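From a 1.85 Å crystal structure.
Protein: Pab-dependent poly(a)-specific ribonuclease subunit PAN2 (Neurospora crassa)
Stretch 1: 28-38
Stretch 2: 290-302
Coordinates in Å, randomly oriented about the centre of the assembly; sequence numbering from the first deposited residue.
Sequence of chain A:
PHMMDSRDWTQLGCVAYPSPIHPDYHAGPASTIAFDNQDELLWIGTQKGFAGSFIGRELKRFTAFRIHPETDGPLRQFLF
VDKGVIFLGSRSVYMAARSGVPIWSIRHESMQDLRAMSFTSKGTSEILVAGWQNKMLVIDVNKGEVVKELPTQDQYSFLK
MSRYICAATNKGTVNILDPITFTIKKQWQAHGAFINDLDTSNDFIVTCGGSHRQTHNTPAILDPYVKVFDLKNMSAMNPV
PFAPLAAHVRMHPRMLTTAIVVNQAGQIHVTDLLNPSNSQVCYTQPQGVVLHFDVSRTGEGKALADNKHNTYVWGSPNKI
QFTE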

# COMPACT_ATOMS: atom_id res chain seq x y z
N GLY A 28 -7.03 5.55 22.94
CA GLY A 28 -7.06 6.06 24.30
C GLY A 28 -5.72 6.60 24.81
O GLY A 28 -4.75 6.69 24.07
N PRO A 29 -5.68 6.97 26.09
CA PRO A 29 -4.47 7.54 26.71
C PRO A 29 -3.38 6.51 26.92
O PRO A 29 -3.56 5.33 26.59
CB PRO A 29 -4.99 8.06 28.06
CG PRO A 29 -6.09 7.10 28.40
CD PRO A 29 -6.78 6.84 27.06
N ALA A 30 -2.26 6.95 27.47
CA ALA A 30 -1.15 6.04 27.77
C ALA A 30 -1.61 4.85 28.63
O ALA A 30 -2.53 4.98 29.45
CB ALA A 30 -0.02 6.80 28.47
N SER A 31 -0.98 3.71 28.41
CA SER A 31 -1.31 2.47 29.11
C SER A 31 -0.36 2.25 30.28
O SER A 31 -0.68 1.52 31.23
CB SER A 31 -1.22 1.28 28.15
OG SER A 31 0.10 1.17 27.63
N THR A 32 0.82 2.87 30.21
CA THR A 32 1.81 2.76 31.28
C THR A 32 2.93 3.76 31.01
O THR A 32 3.14 4.18 29.86
CB THR A 32 2.37 1.31 31.37
OG1 THR A 32 3.25 1.19 32.50
CG2 THR A 32 3.14 0.93 30.10
N ILE A 33 3.62 4.19 32.06
CA ILE A 33 4.85 4.96 31.91
C ILE A 33 5.91 4.44 32.87
O ILE A 33 5.59 3.91 33.94
CB ILE A 33 4.63 6.48 32.15
CG1 ILE A 33 4.44 6.78 33.64
CG2 ILE A 33 3.43 7.02 31.32
CD1 ILE A 33 4.16 8.24 33.94
N ALA A 34 7.18 4.60 32.50
CA ALA A 34 8.29 4.22 33.38
C ALA A 34 9.58 4.95 33.02
O ALA A 34 9.96 5.01 31.85
CB ALA A 34 8.53 2.71 33.35
N PHE A 35 10.24 5.49 34.03
CA PHE A 35 11.59 6.00 33.88
C PHE A 35 12.58 4.88 33.58
O PHE A 35 12.59 3.87 34.27
CB PHE A 35 12.02 6.73 35.16
CG PHE A 35 11.47 8.11 35.28
CD1 PHE A 35 12.01 9.15 34.55
CD2 PHE A 35 10.42 8.38 36.15
CE1 PHE A 35 11.51 10.43 34.66
CE2 PHE A 35 9.92 9.65 36.28
CZ PHE A 35 10.46 10.69 35.53
N ASP A 36 13.40 5.07 32.55
CA ASP A 36 14.53 4.19 32.29
C ASP A 36 15.54 4.31 33.44
O ASP A 36 15.56 5.31 34.17
CB ASP A 36 15.22 4.58 30.96
CG ASP A 36 15.94 3.42 30.31
OD1 ASP A 36 16.61 2.63 31.01
OD2 ASP A 36 15.85 3.31 29.07
N ASN A 37 16.42 3.33 33.59
CA ASN A 37 17.51 3.55 34.54
C ASN A 37 18.81 4.02 33.86
O ASN A 37 19.86 4.07 34.49
CB ASN A 37 17.77 2.30 35.39
CG ASN A 37 17.95 1.04 34.58
OD1 ASN A 37 18.33 1.08 33.41
ND2 ASN A 37 17.69 -0.11 35.20
N GLN A 38 18.73 4.40 32.58
CA GLN A 38 19.86 5.07 31.94
C GLN A 38 19.39 6.04 30.86
O GLN A 38 18.21 6.01 30.44
CB GLN A 38 20.83 4.06 31.33
CG GLN A 38 20.20 3.19 30.26
CD GLN A 38 21.22 2.30 29.57
OE1 GLN A 38 21.69 2.61 28.47
NE2 GLN A 38 21.55 1.18 30.20
N VAL A 290 -5.45 11.69 36.56
CA VAL A 290 -4.16 11.02 36.54
C VAL A 290 -4.38 9.51 36.47
O VAL A 290 -5.19 8.96 37.21
CB VAL A 290 -3.30 11.37 37.79
CG1 VAL A 290 -1.97 10.62 37.74
CG2 VAL A 290 -3.06 12.86 37.86
N LEU A 291 -3.68 8.86 35.54
CA LEU A 291 -3.80 7.41 35.33
C LEU A 291 -2.54 6.62 35.66
O LEU A 291 -2.62 5.44 36.00
CB LEU A 291 -4.17 7.11 33.87
CG LEU A 291 -5.56 7.52 33.40
CD1 LEU A 291 -5.73 7.08 31.96
CD2 LEU A 291 -6.64 6.90 34.28
N HIS A 292 -1.38 7.26 35.49
CA HIS A 292 -0.10 6.59 35.76
C HIS A 292 0.89 7.55 36.39
O HIS A 292 0.82 8.76 36.20
CB HIS A 292 0.51 5.99 34.48
CG HIS A 292 -0.47 5.21 33.67
ND1 HIS A 292 -0.89 3.94 34.02
CD2 HIS A 292 -1.10 5.51 32.51
CE1 HIS A 292 -1.78 3.52 33.14
NE2 HIS A 292 -1.92 4.44 32.21
N PHE A 293 1.84 6.96 37.12
CA PHE A 293 2.83 7.71 37.89
C PHE A 293 4.14 6.93 37.97
O PHE A 293 4.13 5.70 38.10
CB PHE A 293 2.29 8.00 39.30
CG PHE A 293 3.29 8.64 40.20
CD1 PHE A 293 3.72 9.94 39.97
CD2 PHE A 293 3.81 7.95 41.29
CE1 PHE A 293 4.64 10.55 40.80
CE2 PHE A 293 4.74 8.55 42.13
CZ PHE A 293 5.16 9.84 41.88
N ASP A 294 5.27 7.63 37.89
CA ASP A 294 6.54 7.01 38.24
C ASP A 294 7.51 8.05 38.79
O ASP A 294 7.31 9.26 38.60
CB ASP A 294 7.16 6.28 37.02
CG ASP A 294 8.23 5.27 37.41
OD1 ASP A 294 8.23 4.82 38.59
OD2 ASP A 294 9.07 4.92 36.55
N VAL A 295 8.56 7.57 39.46
CA VAL A 295 9.64 8.42 39.96
C VAL A 295 10.96 7.93 39.38
O VAL A 295 11.14 6.73 39.18
CB VAL A 295 9.70 8.43 41.50
CG1 VAL A 295 10.02 7.03 42.04
CG2 VAL A 295 10.73 9.43 42.00
N SER A 296 11.87 8.84 39.07
CA SER A 296 13.18 8.47 38.50
C SER A 296 14.10 7.83 39.54
O SER A 296 13.85 7.93 40.74
CB SER A 296 13.86 9.70 37.90
OG SER A 296 14.31 10.59 38.92
N ARG A 297 15.19 7.21 39.08
CA ARG A 297 16.12 6.52 39.98
C ARG A 297 16.74 7.44 41.02
O ARG A 297 17.05 7.02 42.13
CB ARG A 297 17.23 5.83 39.19
CG ARG A 297 16.78 4.68 38.29
CD ARG A 297 16.08 3.58 39.08
NE ARG A 297 15.65 2.47 38.23
CZ ARG A 297 14.63 2.52 37.37
NH1 ARG A 297 13.94 3.64 37.22
NH2 ARG A 297 14.31 1.45 36.65
N THR A 298 16.94 8.71 40.65
CA THR A 298 17.52 9.68 41.57
C THR A 298 16.49 10.26 42.53
O THR A 298 16.84 10.88 43.53
CB THR A 298 18.16 10.85 40.82
OG1 THR A 298 17.15 11.49 40.02
CG2 THR A 298 19.30 10.36 39.92
N GLY A 299 15.21 10.07 42.21
CA GLY A 299 14.13 10.63 43.00
C GLY A 299 13.76 12.04 42.56
O GLY A 299 12.77 12.60 43.03
N GLU A 300 14.55 12.60 41.65
CA GLU A 300 14.42 14.01 41.29
C GLU A 300 13.32 14.28 40.26
O GLU A 300 12.76 15.38 40.22
CB GLU A 300 15.76 14.54 40.79
CG GLU A 300 16.84 14.51 41.86
CD GLU A 300 18.19 15.00 41.37
OE1 GLU A 300 18.27 15.52 40.23
OE2 GLU A 300 19.18 14.86 42.12
N GLY A 301 13.01 13.29 39.44
CA GLY A 301 11.93 13.42 38.46
C GLY A 301 10.67 12.67 38.84
O GLY A 301 10.72 11.49 39.19
N LYS A 302 9.53 13.36 38.78
CA LYS A 302 8.22 12.75 38.98
C LYS A 302 7.39 12.86 37.70
O LYS A 302 7.21 13.96 37.18
CB LYS A 302 7.45 13.41 40.13
CG LYS A 302 7.90 13.02 41.54
CD LYS A 302 9.21 13.70 41.94
CE LYS A 302 9.50 13.50 43.42
NZ LYS A 302 10.75 14.18 43.87
O HOH W 1 11.00 3.04 36.37
O HOH W 2 15.45 7.08 36.30

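Two strands run side by side in nearly the same direction, yet no backbone-to-backbone hydrogen bond joins them. The axes of 32-35 and 290-295 lie 6° apart in direction and approach to 6.3 Å. Side chains of the second stretch cross this gap and bond to the backbone of the first. Three do so: His-292, Asp-294 and Arg-297. All three point toward the first stretch from CA to CB.

His-292 NE2 donates to Ala-30 O at 2.9 Å. The acceptor lies at the ring edge, near its plane. The flat imidazole also offers a face, and Thr-32 uses it: Thr-32 CA sits 4.0 Å from the centroid of the His-292 ring, almost on the ring normal. One residue thus provides both a donor and a packing surface.

Asp-294 takes the middle position. Phe-35 N donates to Asp-294 OD2 at 2.8 Å, with a good angle of 157°. The carboxylate does here what a carbonyl of a neighbouring strand would do in a sheet. Its other oxygen, OD1, is bonded elsewhere in the structure.

Arg-297 NH1 donates to Phe-35 O at 3.3 Å, so both polar backbone atoms of Phe-35 are engaged by side chains. Asn-37 CB lies over one face of the guanidinium, 3.5 Å from Arg-297 NE. Water 1 ties the group together. It donates to Phe-35 O at 2.8 Å and to Asp-294 OD2 at 2.7 Å, and accepts from Arg-297 NH1 at 3.1 Å. Water 2 accepts from Arg-297 N at 2.8 Å and lies 2.8 Å from Asp-36 O.

Phe-35 is the main apolar anchor. It is buried and has the largest area covered by the other stretch, 131 of the 659 Å² in total. Its ring, with chi1 in m, reaches the turn that follows the second strand. Ser-296 CB packs over the face, 3.8 Å from the Phe-35 centroid. Phe-35 CE2 lies 3.5 Å from Gly-301 O. Glycine suits position 301: an ideal CB would be only 3.4 Å from Phe-35 CZ.

The type I turn from Ser-296 to Gly-299 is closed by Gly-299 N to Ser-296 O at 2.9 Å. Gly-301 N donates to Ser-296 OG at 3.0 Å, which helps hold the loop around the ring.

Ile-33 fills space between the strands, its CD1 4.1 Å from His-292 O. At the other end, Pro-29 CG meets Leu-291 CD1 at 3.6 Å, a small apolar contact.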